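Local coordinates for cytosolic iron-sulfur protein assembly protein 1 (Saccharomyces cerevisiae, PDB 2HES), which acts as an essential component of the cytosolic iron-sulfur protein assembly machinery and is required for maturation of extramitochondrial iron-sulfur proteins, at residues G112-N117 against V159-S164; S202-K207 against N255-F260; V211-S216 against V223-Y228; A265-D270 against N299-L304. All blocks are in the same frame, centred on the assembly; numbering follows the deposited sequence.

Interaction 1 of 4, residues G112-N117 against V159-S164; sequences GVAWSN and VIWHPS
Trp161 lays its indole against the backbone of residues 114-116. Its NE1 gives a weak hydrogen bond to Ala114 O, which lies at the ring edge (3.0 Å, N-H...O 144°). Trp115 C and Ser116 N sit over one face of the ring. Ser116 CB lies over the face of the six-membered ring, 3.8 Å from its centroid, in a CH-pi contact. Ala114 CB fills the angle between Trp161 CD1 at 3.8 Å and Val159 CG2 at 3.9 Å. No backbone-to-backbone hydrogen bond joins the two strands. One water bridges Trp115 O and Trp161 N, and a second links Asn117 N to His162 O. Asn117 CB also comes within 3.1 Å of Pro163 O. Further out, Ser116 OG is held by Asp118 OD1 and the backbone N of Tyr121, bonds that would restrain the serine against the indole. Strands 112-115 and 159-161 run nearly parallel, 6.0 Å apart at closest approach. They belong to the innermost strands of two adjacent propeller blades, in WD repeats 3 and 4. Strand 121-126 adds Tyr121 and Ala123 against Trp161, while Phe205 of strand 200-205 packs on Pro163.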
loop_
_atom_site.group_PDB
_atom_site.type_symbol
_atom_site.label_atom_id
_atom_site.label_comp_id
_atom_site.label_asym_id
_atom_site.label_seq_id
_atom_site.Cartn_x
_atom_site.Cartn_y
_atom_site.Cartn_z
ATOM N N GLY A 112 8.501 2.307 1.076
ATOM C CA GLY A 112 7.341 1.687 1.661
ATOM C C GLY A 112 7.580 1.010 2.997
ATOM O O GLY A 112 8.700 0.536 3.289
ATOM N N VAL A 113 6.525 0.982 3.790
ATOM C CA VAL A 113 6.507 0.176 5.039
ATOM C C VAL A 113 5.212 -0.603 5.093
ATOM O O VAL A 113 4.147 -0.099 4.670
ATOM C CB VAL A 113 6.687 1.040 6.338
ATOM C CG1 VAL A 113 7.992 1.829 6.303
ATOM C CG2 VAL A 113 5.549 2.027 6.516
ATOM N N ALA A 114 5.256 -1.811 5.652
ATOM C CA ALA A 114 4.059 -2.636 5.721
ATOM C C ALA A 114 4.258 -3.702 6.781
ATOM O O ALA A 114 5.371 -4.285 6.879
ATOM C CB ALA A 114 3.755 -3.295 4.374
ATOM N N TRP A 115 3.169 -3.988 7.504
ATOM C CA TRP A 115 3.196 -4.952 8.609
ATOM C C TRP A 115 2.526 -6.282 8.220
ATOM O O TRP A 115 1.487 -6.308 7.524
ATOM C CB TRP A 115 2.388 -4.433 9.794
ATOM C CG TRP A 115 2.896 -3.224 10.426
ATOM C CD1 TRP A 115 2.648 -1.927 10.077
ATOM C CD2 TRP A 115 3.756 -3.187 11.572
ATOM N NE1 TRP A 115 3.303 -1.077 10.965
ATOM C CE2 TRP A 115 3.998 -1.838 11.873
ATOM C CE3 TRP A 115 4.334 -4.179 12.375
ATOM C CZ2 TRP A 115 4.807 -1.443 12.944
ATOM C CZ3 TRP A 115 5.150 -3.790 13.441
ATOM C CH2 TRP A 115 5.378 -2.432 13.704
ATOM N N SER A 116 3.052 -7.388 8.741
ATOM C CA SER A 116 2.330 -8.665 8.663
ATOM C C SER A 116 1.092 -8.600 9.546
ATOM O O SER A 116 1.084 -7.841 10.501
ATOM C CB SER A 116 3.247 -9.805 9.102
ATOM O OG SER A 116 3.720 -9.573 10.428
ATOM N N ASN A 117 0.040 -9.377 9.231
ATOM C CA ASN A 117 -1.191 -9.297 10.029
ATOM C C ASN A 117 -1.071 -9.851 11.441
ATOM O O ASN A 117 -1.832 -9.447 12.296
ATOM C CB ASN A 117 -2.422 -9.892 9.331
ATOM C CG ASN A 117 -3.736 -9.628 10.121
ATOM O OD1 ASN A 117 -4.110 -8.465 10.391
ATOM N ND2 ASN A 117 -4.433 -10.708 10.493
ATOM N N VAL A 159 5.549 -2.400 -0.798
ATOM C CA VAL A 159 5.446 -3.716 -0.130
ATOM C C VAL A 159 4.055 -3.854 0.489
ATOM O O VAL A 159 3.459 -2.865 0.954
ATOM C CB VAL A 159 6.529 -3.911 0.995
ATOM C CG1 VAL A 159 7.802 -4.273 0.387
ATOM C CG2 VAL A 159 6.693 -2.647 1.839
ATOM N N ILE A 160 3.522 -5.078 0.486
ATOM C CA ILE A 160 2.268 -5.366 1.155
ATOM C C ILE A 160 2.248 -6.821 1.535
ATOM O O ILE A 160 2.797 -7.666 0.825
ATOM C CB ILE A 160 1.019 -4.955 0.341
ATOM C CG1 ILE A 160 -0.220 -4.842 1.240
ATOM C CG2 ILE A 160 0.834 -5.910 -0.895
ATOM C CD1 ILE A 160 -1.360 -4.113 0.572
ATOM N N TRP A 161 1.714 -7.099 2.724
ATOM C CA TRP A 161 1.511 -8.483 3.117
ATOM C C TRP A 161 0.110 -9.001 2.830
ATOM O O TRP A 161 -0.879 -8.235 2.834
ATOM C CB TRP A 161 1.756 -8.648 4.637
ATOM C CG TRP A 161 3.102 -8.251 5.092
ATOM C CD1 TRP A 161 3.580 -6.962 5.315
ATOM C CD2 TRP A 161 4.161 -9.128 5.498
ATOM N NE1 TRP A 161 4.861 -7.003 5.798
ATOM C CE2 TRP A 161 5.251 -8.312 5.913
ATOM C CE3 TRP A 161 4.293 -10.521 5.560
ATOM C CZ2 TRP A 161 6.470 -8.851 6.351
ATOM C CZ3 TRP A 161 5.515 -11.055 5.946
ATOM C CH2 TRP A 161 6.587 -10.220 6.352
ATOM N N HIS A 162 0.028 -10.324 2.630
ATOM C CA HIS A 162 -1.245 -11.025 2.554
ATOM C C HIS A 162 -2.073 -10.771 3.858
ATOM O O HIS A 162 -1.467 -10.525 4.901
ATOM C CB HIS A 162 -0.952 -12.507 2.326
ATOM C CG HIS A 162 -2.170 -13.332 2.044
ATOM N ND1 HIS A 162 -2.953 -13.896 3.036
ATOM C CD2 HIS A 162 -2.750 -13.676 0.867
ATOM C CE1 HIS A 162 -3.950 -14.549 2.474
ATOM N NE2 HIS A 162 -3.867 -14.406 1.164
ATOM N N PRO A 163 -3.423 -10.783 3.786
ATOM C CA PRO A 163 -4.252 -10.475 4.956
ATOM C C PRO A 163 -4.105 -11.452 6.128
ATOM O O PRO A 163 -4.444 -11.055 7.268
ATOM C CB PRO A 163 -5.691 -10.493 4.407
ATOM C CG PRO A 163 -5.607 -11.328 3.142
ATOM C CD PRO A 163 -4.248 -10.949 2.582
ATOM N N SER A 164 -3.614 -12.660 5.842
ATOM C CA SER A 164 -3.612 -13.800 6.815
ATOM C C SER A 164 -2.503 -14.860 6.647
ATOM O O SER A 164 -2.513 -15.916 7.317
ATOM C CB SER A 164 -4.921 -14.552 6.713
ATOM O OG SER A 164 -4.978 -15.202 5.457
HETATM O O HOH W 1 0.798 -5.388 4.860
HETATM O O HOH W 2 0.434 -10.970 6.807
#

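Interaction 2 of 4, residues S202-K207 against N255-F260; sequences SSDFDK and NVAWGF
Strands 202-205 and 255-258 run parallel, 5.9 Å apart at closest approach, with 3° between their directions. Side chains and water join them. Ser202 OG accepts the N-H of Val256, and Asp204 OD2 takes that of Trp258 N at 2.8 Å in an almost straight bond (177°). That donor meets the anti side of OD2 and lies out of the carboxylate plane. Lys207 NZ bonds to Trp258 O (2.7 Å) and to Phe205 O (2.8 Å), and forms a salt bridge with Asp204 OD1. Its CG lies over the centre of the Phe260 ring, 3.9 Å from the centroid. An alanine at Lys207 would probably leave Trp258 O and Phe205 O without the NZ donor and Asp204 OD1 without this positive partner, and strip CG and CD from the Phe260 face. Asp206 stacks its carboxylate flat on the Trp258 indole, the planes 5° apart, with CB 3.7 Å from the centroid of the six-membered ring. Asp206 OD1 is bonded to Thr208 OG1, and OD2 makes a salt bridge with Arg213. A water bridges Ser203 O and Val256 O. These are inner strands of adjacent blades, in WD repeats 5 and 6; strand 213-218 flanks one and strand 264-268 the other.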
loop_
_atom_site.group_PDB
_atom_site.type_symbol
_atom_site.label_atom_id
_atom_site.label_comp_id
_atom_site.label_asym_id
_atom_site.label_seq_id
_atom_site.Cartn_x
_atom_site.Cartn_y
_atom_site.Cartn_z
ATOM N N SER A 202 2.256 -0.560 -7.194
ATOM C CA SER A 202 1.641 -1.174 -5.988
ATOM C C SER A 202 0.953 -2.451 -6.341
ATOM O O SER A 202 0.667 -2.718 -7.512
ATOM C CB SER A 202 0.647 -0.226 -5.316
ATOM O OG SER A 202 -0.534 -0.158 -6.082
ATOM N N SER A 203 0.699 -3.245 -5.315
ATOM C CA SER A 203 -0.122 -4.453 -5.473
ATOM C C SER A 203 -0.971 -4.652 -4.225
ATOM O O SER A 203 -0.778 -3.954 -3.177
ATOM C CB SER A 203 0.777 -5.657 -5.691
ATOM O OG SER A 203 1.436 -6.048 -4.505
ATOM N N ASP A 204 -1.926 -5.580 -4.290
ATOM C CA ASP A 204 -2.746 -5.894 -3.070
ATOM C C ASP A 204 -3.255 -7.296 -3.251
ATOM O O ASP A 204 -3.626 -7.667 -4.373
ATOM C CB ASP A 204 -3.922 -4.929 -2.911
ATOM C CG ASP A 204 -4.484 -4.885 -1.475
ATOM O OD1 ASP A 204 -3.927 -5.555 -0.579
ATOM O OD2 ASP A 204 -5.484 -4.169 -1.266
ATOM N N PHE A 205 -3.289 -8.068 -2.162
ATOM C CA PHE A 205 -3.814 -9.461 -2.250
ATOM C C PHE A 205 -5.338 -9.560 -2.213
ATOM O O PHE A 205 -5.988 -8.741 -1.615
ATOM C CB PHE A 205 -3.278 -10.317 -1.109
ATOM C CG PHE A 205 -1.831 -10.648 -1.230
ATOM C CD1 PHE A 205 -1.431 -11.824 -1.907
ATOM C CD2 PHE A 205 -0.855 -9.810 -0.689
ATOM C CE1 PHE A 205 -0.113 -12.168 -2.026
ATOM C CE2 PHE A 205 0.523 -10.149 -0.819
ATOM C CZ PHE A 205 0.873 -11.345 -1.483
ATOM N N ASP A 206 -5.869 -10.592 -2.887
ATOM C CA ASP A 206 -7.275 -10.929 -2.867
ATOM C C ASP A 206 -7.584 -11.244 -1.425
ATOM O O ASP A 206 -6.752 -11.869 -0.737
ATOM C CB ASP A 206 -7.490 -12.195 -3.725
ATOM C CG ASP A 206 -8.993 -12.566 -3.945
ATOM O OD1 ASP A 206 -9.944 -11.964 -3.323
ATOM O OD2 ASP A 206 -9.166 -13.481 -4.795
ATOM N N LYS A 207 -8.754 -10.819 -0.957
ATOM C CA LYS A 207 -9.170 -11.145 0.428
ATOM C C LYS A 207 -10.040 -12.396 0.523
ATOM O O LYS A 207 -10.383 -12.838 1.626
ATOM C CB LYS A 207 -9.852 -9.939 1.093
ATOM C CG LYS A 207 -9.068 -8.658 0.928
ATOM C CD LYS A 207 -7.619 -8.753 1.497
ATOM C CE LYS A 207 -6.933 -7.380 1.612
ATOM N NZ LYS A 207 -6.619 -6.754 0.288
ATOM N N ASN A 255 -1.913 3.409 -7.859
ATOM C CA ASN A 255 -2.327 2.619 -6.673
ATOM C C ASN A 255 -3.535 1.710 -6.952
ATOM O O ASN A 255 -4.468 2.065 -7.676
ATOM C CB ASN A 255 -2.599 3.618 -5.503
ATOM C CG ASN A 255 -2.117 3.112 -4.136
ATOM O OD1 ASN A 255 -2.878 3.093 -3.194
ATOM N ND2 ASN A 255 -0.833 2.754 -4.026
ATOM N N VAL A 256 -3.516 0.517 -6.367
ATOM C CA VAL A 256 -4.664 -0.356 -6.382
ATOM C C VAL A 256 -4.954 -0.860 -4.990
ATOM O O VAL A 256 -4.034 -0.959 -4.145
ATOM C CB VAL A 256 -4.438 -1.596 -7.333
ATOM C CG1 VAL A 256 -4.268 -1.166 -8.775
ATOM C CG2 VAL A 256 -3.186 -2.366 -6.896
ATOM N N ALA A 257 -6.209 -1.231 -4.774
ATOM C CA ALA A 257 -6.684 -1.736 -3.464
ATOM C C ALA A 257 -7.786 -2.744 -3.671
ATOM O O ALA A 257 -8.737 -2.502 -4.456
ATOM C CB ALA A 257 -7.196 -0.570 -2.609
ATOM N N TRP A 258 -7.654 -3.885 -3.007
ATOM C CA TRP A 258 -8.571 -4.965 -3.197
ATOM C C TRP A 258 -9.308 -5.123 -1.887
ATOM O O TRP A 258 -8.710 -5.505 -0.859
ATOM C CB TRP A 258 -7.861 -6.253 -3.600
ATOM C CG TRP A 258 -8.758 -7.254 -4.346
ATOM C CD1 TRP A 258 -10.133 -7.377 -4.252
ATOM C CD2 TRP A 258 -8.321 -8.326 -5.183
ATOM N NE1 TRP A 258 -10.571 -8.418 -5.049
ATOM C CE2 TRP A 258 -9.481 -9.021 -5.622
ATOM C CE3 TRP A 258 -7.063 -8.740 -5.663
ATOM C CZ2 TRP A 258 -9.425 -10.105 -6.523
ATOM C CZ3 TRP A 258 -7.000 -9.830 -6.545
ATOM C CH2 TRP A 258 -8.184 -10.497 -6.970
ATOM N N GLY A 259 -10.594 -4.794 -1.911
ATOM C CA GLY A 259 -11.348 -4.788 -0.653
ATOM C C GLY A 259 -11.829 -6.152 -0.201
ATOM O O GLY A 259 -11.856 -7.105 -0.999
ATOM N N PHE A 260 -12.223 -6.247 1.083
ATOM C CA PHE A 260 -12.874 -7.462 1.586
ATOM C C PHE A 260 -14.236 -7.687 0.935
ATOM O O PHE A 260 -14.776 -8.775 0.985
ATOM C CB PHE A 260 -12.985 -7.474 3.126
ATOM C CG PHE A 260 -11.658 -7.572 3.815
ATOM C CD1 PHE A 260 -11.163 -8.806 4.190
ATOM C CD2 PHE A 260 -10.892 -6.421 4.046
ATOM C CE1 PHE A 260 -9.886 -8.924 4.827
ATOM C CE2 PHE A 260 -9.630 -6.496 4.676
ATOM C CZ PHE A 260 -9.132 -7.749 5.078
HETATM O O HOH W 3 -1.703 -1.470 -2.632
HETATM O O HOH W 4 -11.017 -9.595 -1.942
#

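Interaction 3 of 4, residues V211-S216 against V223-Y228; sequences VFRLCS and VRVWKY
Trp226 NE1 donates to Ser216 OG at 2.8 Å, with the oxygen in the plane of the indole and an N-H...O angle of 165°. Ser216 OG is also bonded to His196 NE2, so two partners grip one hydroxyl. Ser216 and Trp226 project from the same face of the sheet, and chi1 of Ser216 (58°) sets OG between its own backbone N and carbonyl carbon, where NE1 meets it. Leu214 and Trp226 exchange both backbone bonds, and Trp226 N reaches Leu214 O at 2.7 Å. Ser216 and Arg224 form the next hydrogen-bonded pair. At the other end Tyr228 N bonds to Phe212 O. Leu214 CD2 packs on Trp226 CD1 at 4.0 Å. A phenylalanine at Trp226 would probably leave Ser216 OG without this donor. Phe212 and Tyr228 lie side by side and point the same way; Phe212 CD2 stands over one face of the tyrosine, offset toward its rim, with the ring planes at 45°. On the face of Cys215 and Val225, Arg213 turns its guanidinium to Asp206, Glu242 and Glu278. The segments form an antiparallel hairpin, the middle two strands of a four-stranded propeller blade. The tryptophan, serine and histidine are consistent with the Trp-Ser/Thr-His part of the hydrogen-bonded network of WD40 repeats.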
loop_
_atom_site.group_PDB
_atom_site.type_symbol
_atom_site.label_atom_id
_atom_site.label_comp_id
_atom_site.label_asym_id
_atom_site.label_seq_id
_atom_site.Cartn_x
_atom_site.Cartn_y
_atom_site.Cartn_z
ATOM N N VAL A 211 -6.728 -20.230 -1.715
ATOM C CA VAL A 211 -5.518 -20.013 -2.516
ATOM C C VAL A 211 -5.444 -18.571 -3.023
ATOM O O VAL A 211 -6.470 -17.895 -3.212
ATOM C CB VAL A 211 -5.397 -21.042 -3.659
ATOM C CG1 VAL A 211 -5.340 -22.484 -3.055
ATOM C CG2 VAL A 211 -6.582 -20.874 -4.641
ATOM N N PHE A 212 -4.223 -18.116 -3.293
ATOM C CA PHE A 212 -3.941 -16.664 -3.353
ATOM C C PHE A 212 -4.133 -16.052 -4.727
ATOM O O PHE A 212 -3.912 -16.697 -5.743
ATOM C CB PHE A 212 -2.481 -16.371 -2.949
ATOM C CG PHE A 212 -1.976 -17.218 -1.809
ATOM C CD1 PHE A 212 -2.581 -17.167 -0.543
ATOM C CD2 PHE A 212 -0.896 -18.080 -2.012
ATOM C CE1 PHE A 212 -2.113 -17.953 0.497
ATOM C CE2 PHE A 212 -0.401 -18.886 -0.952
ATOM C CZ PHE A 212 -1.032 -18.814 0.292
ATOM N N ARG A 213 -4.525 -14.777 -4.735
ATOM C CA ARG A 213 -4.412 -13.958 -5.967
ATOM C C ARG A 213 -3.923 -12.578 -5.573
ATOM O O ARG A 213 -3.926 -12.231 -4.378
ATOM C CB ARG A 213 -5.755 -13.814 -6.691
ATOM C CG ARG A 213 -6.299 -15.142 -7.198
ATOM C CD ARG A 213 -7.446 -14.869 -8.179
ATOM N NE ARG A 213 -8.583 -14.230 -7.500
ATOM C CZ ARG A 213 -9.713 -13.893 -8.107
ATOM N NH1 ARG A 213 -9.874 -14.127 -9.422
ATOM N NH2 ARG A 213 -10.694 -13.341 -7.414
ATOM N N LEU A 214 -3.476 -11.817 -6.565
ATOM C CA LEU A 214 -2.937 -10.478 -6.274
ATOM C C LEU A 214 -3.294 -9.559 -7.439
ATOM O O LEU A 214 -3.254 -10.035 -8.583
ATOM C CB LEU A 214 -1.400 -10.584 -6.174
ATOM C CG LEU A 214 -0.608 -9.328 -5.914
ATOM C CD1 LEU A 214 -0.231 -9.330 -4.444
ATOM C CD2 LEU A 214 0.638 -9.222 -6.815
ATOM N N CYS A 215 -3.632 -8.284 -7.181
ATOM C CA CYS A 215 -3.726 -7.336 -8.314
ATOM C C CYS A 215 -2.596 -6.334 -8.236
ATOM O O CYS A 215 -2.047 -6.031 -7.143
ATOM C CB CYS A 215 -5.075 -6.622 -8.342
ATOM S SG CYS A 215 -5.406 -5.560 -6.872
ATOM N N SER A 216 -2.191 -5.836 -9.383
ATOM C CA SER A 216 -1.057 -4.886 -9.431
ATOM C C SER A 216 -1.316 -3.799 -10.478
ATOM O O SER A 216 -1.979 -4.040 -11.492
ATOM C CB SER A 216 0.263 -5.597 -9.783
ATOM O OG SER A 216 0.141 -6.273 -11.052
ATOM N N VAL A 223 -4.044 -2.759 -14.933
ATOM C CA VAL A 223 -4.138 -3.486 -13.628
ATOM C C VAL A 223 -4.204 -4.938 -13.983
ATOM O O VAL A 223 -5.088 -5.316 -14.782
ATOM C CB VAL A 223 -5.396 -3.100 -12.856
ATOM C CG1 VAL A 223 -5.381 -3.821 -11.512
ATOM C CG2 VAL A 223 -5.346 -1.584 -12.630
ATOM N N ARG A 224 -3.242 -5.725 -13.497
ATOM C CA ARG A 224 -3.238 -7.210 -13.738
ATOM C C ARG A 224 -3.766 -7.939 -12.520
ATOM O O ARG A 224 -3.556 -7.495 -11.379
ATOM C CB ARG A 224 -1.806 -7.690 -14.025
ATOM C CG ARG A 224 -1.277 -7.287 -15.434
ATOM C CD ARG A 224 0.159 -7.792 -15.770
ATOM N NE ARG A 224 0.353 -7.522 -17.222
ATOM C CZ ARG A 224 0.630 -8.438 -18.161
ATOM N NH1 ARG A 224 0.825 -9.694 -17.828
ATOM N NH2 ARG A 224 0.739 -8.062 -19.441
ATOM N N VAL A 225 -4.400 -9.090 -12.734
ATOM C CA VAL A 225 -4.776 -9.959 -11.632
ATOM C C VAL A 225 -3.962 -11.234 -11.859
ATOM O O VAL A 225 -3.986 -11.820 -12.950
ATOM C CB VAL A 225 -6.258 -10.234 -11.628
ATOM C CG1 VAL A 225 -6.636 -11.265 -10.609
ATOM C CG2 VAL A 225 -7.028 -8.945 -11.376
ATOM N N TRP A 226 -3.214 -11.606 -10.827
ATOM C CA TRP A 226 -2.321 -12.734 -10.881
ATOM C C TRP A 226 -2.912 -13.810 -9.989
ATOM O O TRP A 226 -3.421 -13.505 -8.896
ATOM C CB TRP A 226 -0.978 -12.311 -10.292
ATOM C CG TRP A 226 -0.344 -11.128 -10.946
ATOM C CD1 TRP A 226 -0.504 -9.781 -10.594
ATOM C CD2 TRP A 226 0.630 -11.157 -12.003
ATOM N NE1 TRP A 226 0.292 -8.995 -11.431
ATOM C CE2 TRP A 226 1.012 -9.819 -12.266
ATOM C CE3 TRP A 226 1.232 -12.195 -12.762
ATOM C CZ2 TRP A 226 1.949 -9.483 -13.280
ATOM C CZ3 TRP A 226 2.178 -11.842 -13.781
ATOM C CH2 TRP A 226 2.507 -10.510 -14.014
ATOM N N LYS A 227 -2.696 -15.062 -10.370
ATOM C CA LYS A 227 -3.256 -16.191 -9.648
ATOM C C LYS A 227 -2.188 -17.218 -9.326
ATOM O O LYS A 227 -1.436 -17.632 -10.206
ATOM C CB LYS A 227 -4.248 -16.877 -10.553
ATOM C CG LYS A 227 -4.775 -18.237 -9.987
ATOM C CD LYS A 227 -5.833 -18.822 -10.986
ATOM C CE LYS A 227 -7.092 -18.097 -11.122
ATOM N NZ LYS A 227 -7.670 -18.886 -12.327
ATOM N N TYR A 228 -2.140 -17.639 -8.065
ATOM C CA TYR A 228 -1.249 -18.723 -7.658
ATOM C C TYR A 228 -1.735 -20.085 -8.211
ATOM O O TYR A 228 -2.927 -20.374 -8.164
ATOM C CB TYR A 228 -1.236 -18.749 -6.140
ATOM C CG TYR A 228 -0.604 -19.931 -5.488
ATOM C CD1 TYR A 228 0.762 -20.112 -5.518
ATOM C CD2 TYR A 228 -1.372 -20.837 -4.736
ATOM C CE1 TYR A 228 1.372 -21.173 -4.869
ATOM C CE2 TYR A 228 -0.754 -21.890 -4.042
ATOM C CZ TYR A 228 0.613 -22.050 -4.139
ATOM O OH TYR A 228 1.230 -23.113 -3.511
HETATM O O HOH W 5 -4.798 -19.319 -6.558
#

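Interaction 4 of 4, residues A265-D270 against N299-L304; sequences ASVGAD and NVVKWL
Val267 and Val301 meet obliquely, side chain against side chain. Val267 CG1 touches Val301 CB at 3.7 Å. Val267 CG2 rests on the backbone at Val300 N, 3.9 Å away. Val301 holds CG2 anti to its own backbone N, and this methyl reaches Ala265 CB at 4.1 Å. Ala265 CB is shared, for it also touches Trp303 CZ2 at 3.8 Å. The indole meets that methyl at a slant, neither flat nor edge-on. The two strands lie in WD repeats 6 and 7 of the seven-bladed propeller. The strands 265-268 and 299-303 point in opposite directions at 164°, but their axes approach only to 6.8 Å. No hydrogen bond crosses between the segments, and the contact is the apolar packing of one blade on the next. Polar ties come instead from the innermost strand of repeat 6. Trp303 NE1 bonds to Ala257 O and Val301 N to Asn255 OD1, which hold strand 299-303 beside strand 253-258. At Asn299 and Val300, which both face Gly315, the edge strand forms a classic beta bulge. Asn299 turns away from Val267, and its ND2 bonds to Asp317 OD1 and Ile17 O. Leu312 and Leu273 add further apolar cover around Val301.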
loop_
_atom_site.group_PDB
_atom_site.type_symbol
_atom_site.label_atom_id
_atom_site.label_comp_id
_atom_site.label_asym_id
_atom_site.label_seq_id
_atom_site.Cartn_x
_atom_site.Cartn_y
_atom_site.Cartn_z
ATOM N N ALA A 265 -10.221 -1.347 -6.502
ATOM C CA ALA A 265 -10.161 0.079 -6.868
ATOM C C ALA A 265 -8.805 0.440 -7.452
ATOM O O ALA A 265 -7.757 -0.070 -6.992
ATOM C CB ALA A 265 -10.458 0.933 -5.618
ATOM N N SER A 266 -8.793 1.300 -8.478
ATOM C CA SER A 266 -7.531 1.821 -9.000
ATOM C C SER A 266 -7.565 3.352 -9.125
ATOM O O SER A 266 -8.639 3.941 -9.296
ATOM C CB SER A 266 -7.187 1.200 -10.361
ATOM O OG SER A 266 -8.163 1.552 -11.358
ATOM N N VAL A 267 -6.397 3.955 -8.991
ATOM C CA VAL A 267 -6.242 5.391 -9.254
ATOM C C VAL A 267 -5.024 5.703 -10.063
ATOM O O VAL A 267 -3.965 5.056 -9.930
ATOM C CB VAL A 267 -6.257 6.251 -7.929
ATOM C CG1 VAL A 267 -7.557 6.088 -7.202
ATOM C CG2 VAL A 267 -5.029 5.934 -7.027
ATOM N N GLY A 268 -5.114 6.784 -10.853
ATOM C CA GLY A 268 -4.027 7.080 -11.744
ATOM C C GLY A 268 -3.568 8.525 -11.805
ATOM O O GLY A 268 -4.197 9.430 -11.215
ATOM N N ALA A 269 -2.471 8.718 -12.529
ATOM C CA ALA A 269 -1.944 10.047 -12.863
ATOM C C ALA A 269 -2.996 10.888 -13.559
ATOM O O ALA A 269 -2.955 12.139 -13.505
ATOM C CB ALA A 269 -0.699 9.923 -13.748
ATOM N N ASP A 270 -3.936 10.205 -14.201
ATOM C CA ASP A 270 -4.990 10.860 -15.005
ATOM C C ASP A 270 -6.162 11.417 -14.209
ATOM O O ASP A 270 -7.066 12.044 -14.770
ATOM C CB ASP A 270 -5.483 9.920 -16.117
ATOM C CG ASP A 270 -6.230 8.676 -15.583
ATOM O OD1 ASP A 270 -6.148 8.361 -14.362
ATOM O OD2 ASP A 270 -6.890 7.992 -16.414
ATOM N N ASN A 299 -2.522 9.546 -5.982
ATOM C CA ASN A 299 -1.369 8.682 -5.682
ATOM C C ASN A 299 -1.731 7.444 -4.900
ATOM O O ASN A 299 -0.954 6.457 -4.885
ATOM C CB ASN A 299 -0.347 9.468 -4.854
ATOM C CG ASN A 299 0.204 10.648 -5.604
ATOM O OD1 ASN A 299 0.761 10.504 -6.694
ATOM N ND2 ASN A 299 0.046 11.832 -5.026
ATOM N N VAL A 300 -2.852 7.517 -4.196
ATOM C CA VAL A 300 -3.199 6.489 -3.189
ATOM C C VAL A 300 -4.692 6.303 -3.037
ATOM O O VAL A 300 -5.460 7.274 -3.133
ATOM C CB VAL A 300 -2.454 6.702 -1.801
ATOM C CG1 VAL A 300 -2.799 8.047 -1.153
ATOM C CG2 VAL A 300 -2.776 5.594 -0.852
ATOM N N VAL A 301 -5.107 5.047 -2.823
ATOM C CA VAL A 301 -6.500 4.701 -2.608
ATOM C C VAL A 301 -6.613 3.578 -1.593
ATOM O O VAL A 301 -5.818 2.651 -1.631
ATOM C CB VAL A 301 -7.206 4.284 -3.948
ATOM C CG1 VAL A 301 -6.547 3.029 -4.570
ATOM C CG2 VAL A 301 -8.702 4.093 -3.740
ATOM N N LYS A 302 -7.607 3.666 -0.700
ATOM C CA LYS A 302 -7.881 2.618 0.291
ATOM C C LYS A 302 -9.373 2.411 0.486
ATOM O O LYS A 302 -10.135 3.358 0.413
ATOM C CB LYS A 302 -7.254 3.008 1.644
ATOM C CG LYS A 302 -5.726 2.962 1.728
ATOM C CD LYS A 302 -5.203 1.538 1.541
ATOM C CE LYS A 302 -3.943 1.272 2.339
ATOM N NZ LYS A 302 -2.798 2.180 2.115
ATOM N N TRP A 303 -9.769 1.183 0.796
ATOM C CA TRP A 303 -11.137 0.828 1.143
ATOM C C TRP A 303 -11.214 0.903 2.652
ATOM O O TRP A 303 -10.381 0.286 3.332
ATOM C CB TRP A 303 -11.421 -0.612 0.780
ATOM C CG TRP A 303 -11.527 -0.902 -0.665
ATOM C CD1 TRP A 303 -10.592 -1.512 -1.453
ATOM C CD2 TRP A 303 -12.657 -0.645 -1.501
ATOM N NE1 TRP A 303 -11.067 -1.645 -2.731
ATOM C CE2 TRP A 303 -12.332 -1.121 -2.792
ATOM C CE3 TRP A 303 -13.916 -0.067 -1.286
ATOM C CZ2 TRP A 303 -13.209 -1.027 -3.865
ATOM C CZ3 TRP A 303 -14.790 0.030 -2.349
ATOM C CH2 TRP A 303 -14.435 -0.456 -3.629
ATOM N N LEU A 304 -12.218 1.618 3.163
ATOM C CA LEU A 304 -12.281 1.877 4.617
ATOM C C LEU A 304 -13.379 1.080 5.292
ATOM O O LEU A 304 -14.416 0.793 4.678
ATOM C CB LEU A 304 -12.439 3.387 4.886
ATOM C CG LEU A 304 -11.201 4.291 5.077
ATOM C CD1 LEU A 304 -9.955 3.923 4.220
ATOM C CD2 LEU A 304 -11.537 5.768 4.906
#

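Interactions 1, 2 and 4 come in series along the chain, from WD repeat 3 to WD repeat 7. They join neighbouring blades, whereas interaction 3 lies within one blade and is nested in the chain loop closed by interaction 2. Interactions 2 and 3 have centres about 9 Å apart and share the sheet of strands 200-205 and 213-218; the Asp206-Arg213 salt bridge ties them. Interactions 2 and 4 have centres about 10 Å apart and meet through strands 253-258 and 264-268. Interactions 1 and 4 have centres about 18 Å apart, nearest atoms about 6 Å. Interactions 1, 2 and 4 link repeats 3-4, 5-6 and 6-7, and packing of Ile160 on Asp204 spans the step between interactions 1 and 2.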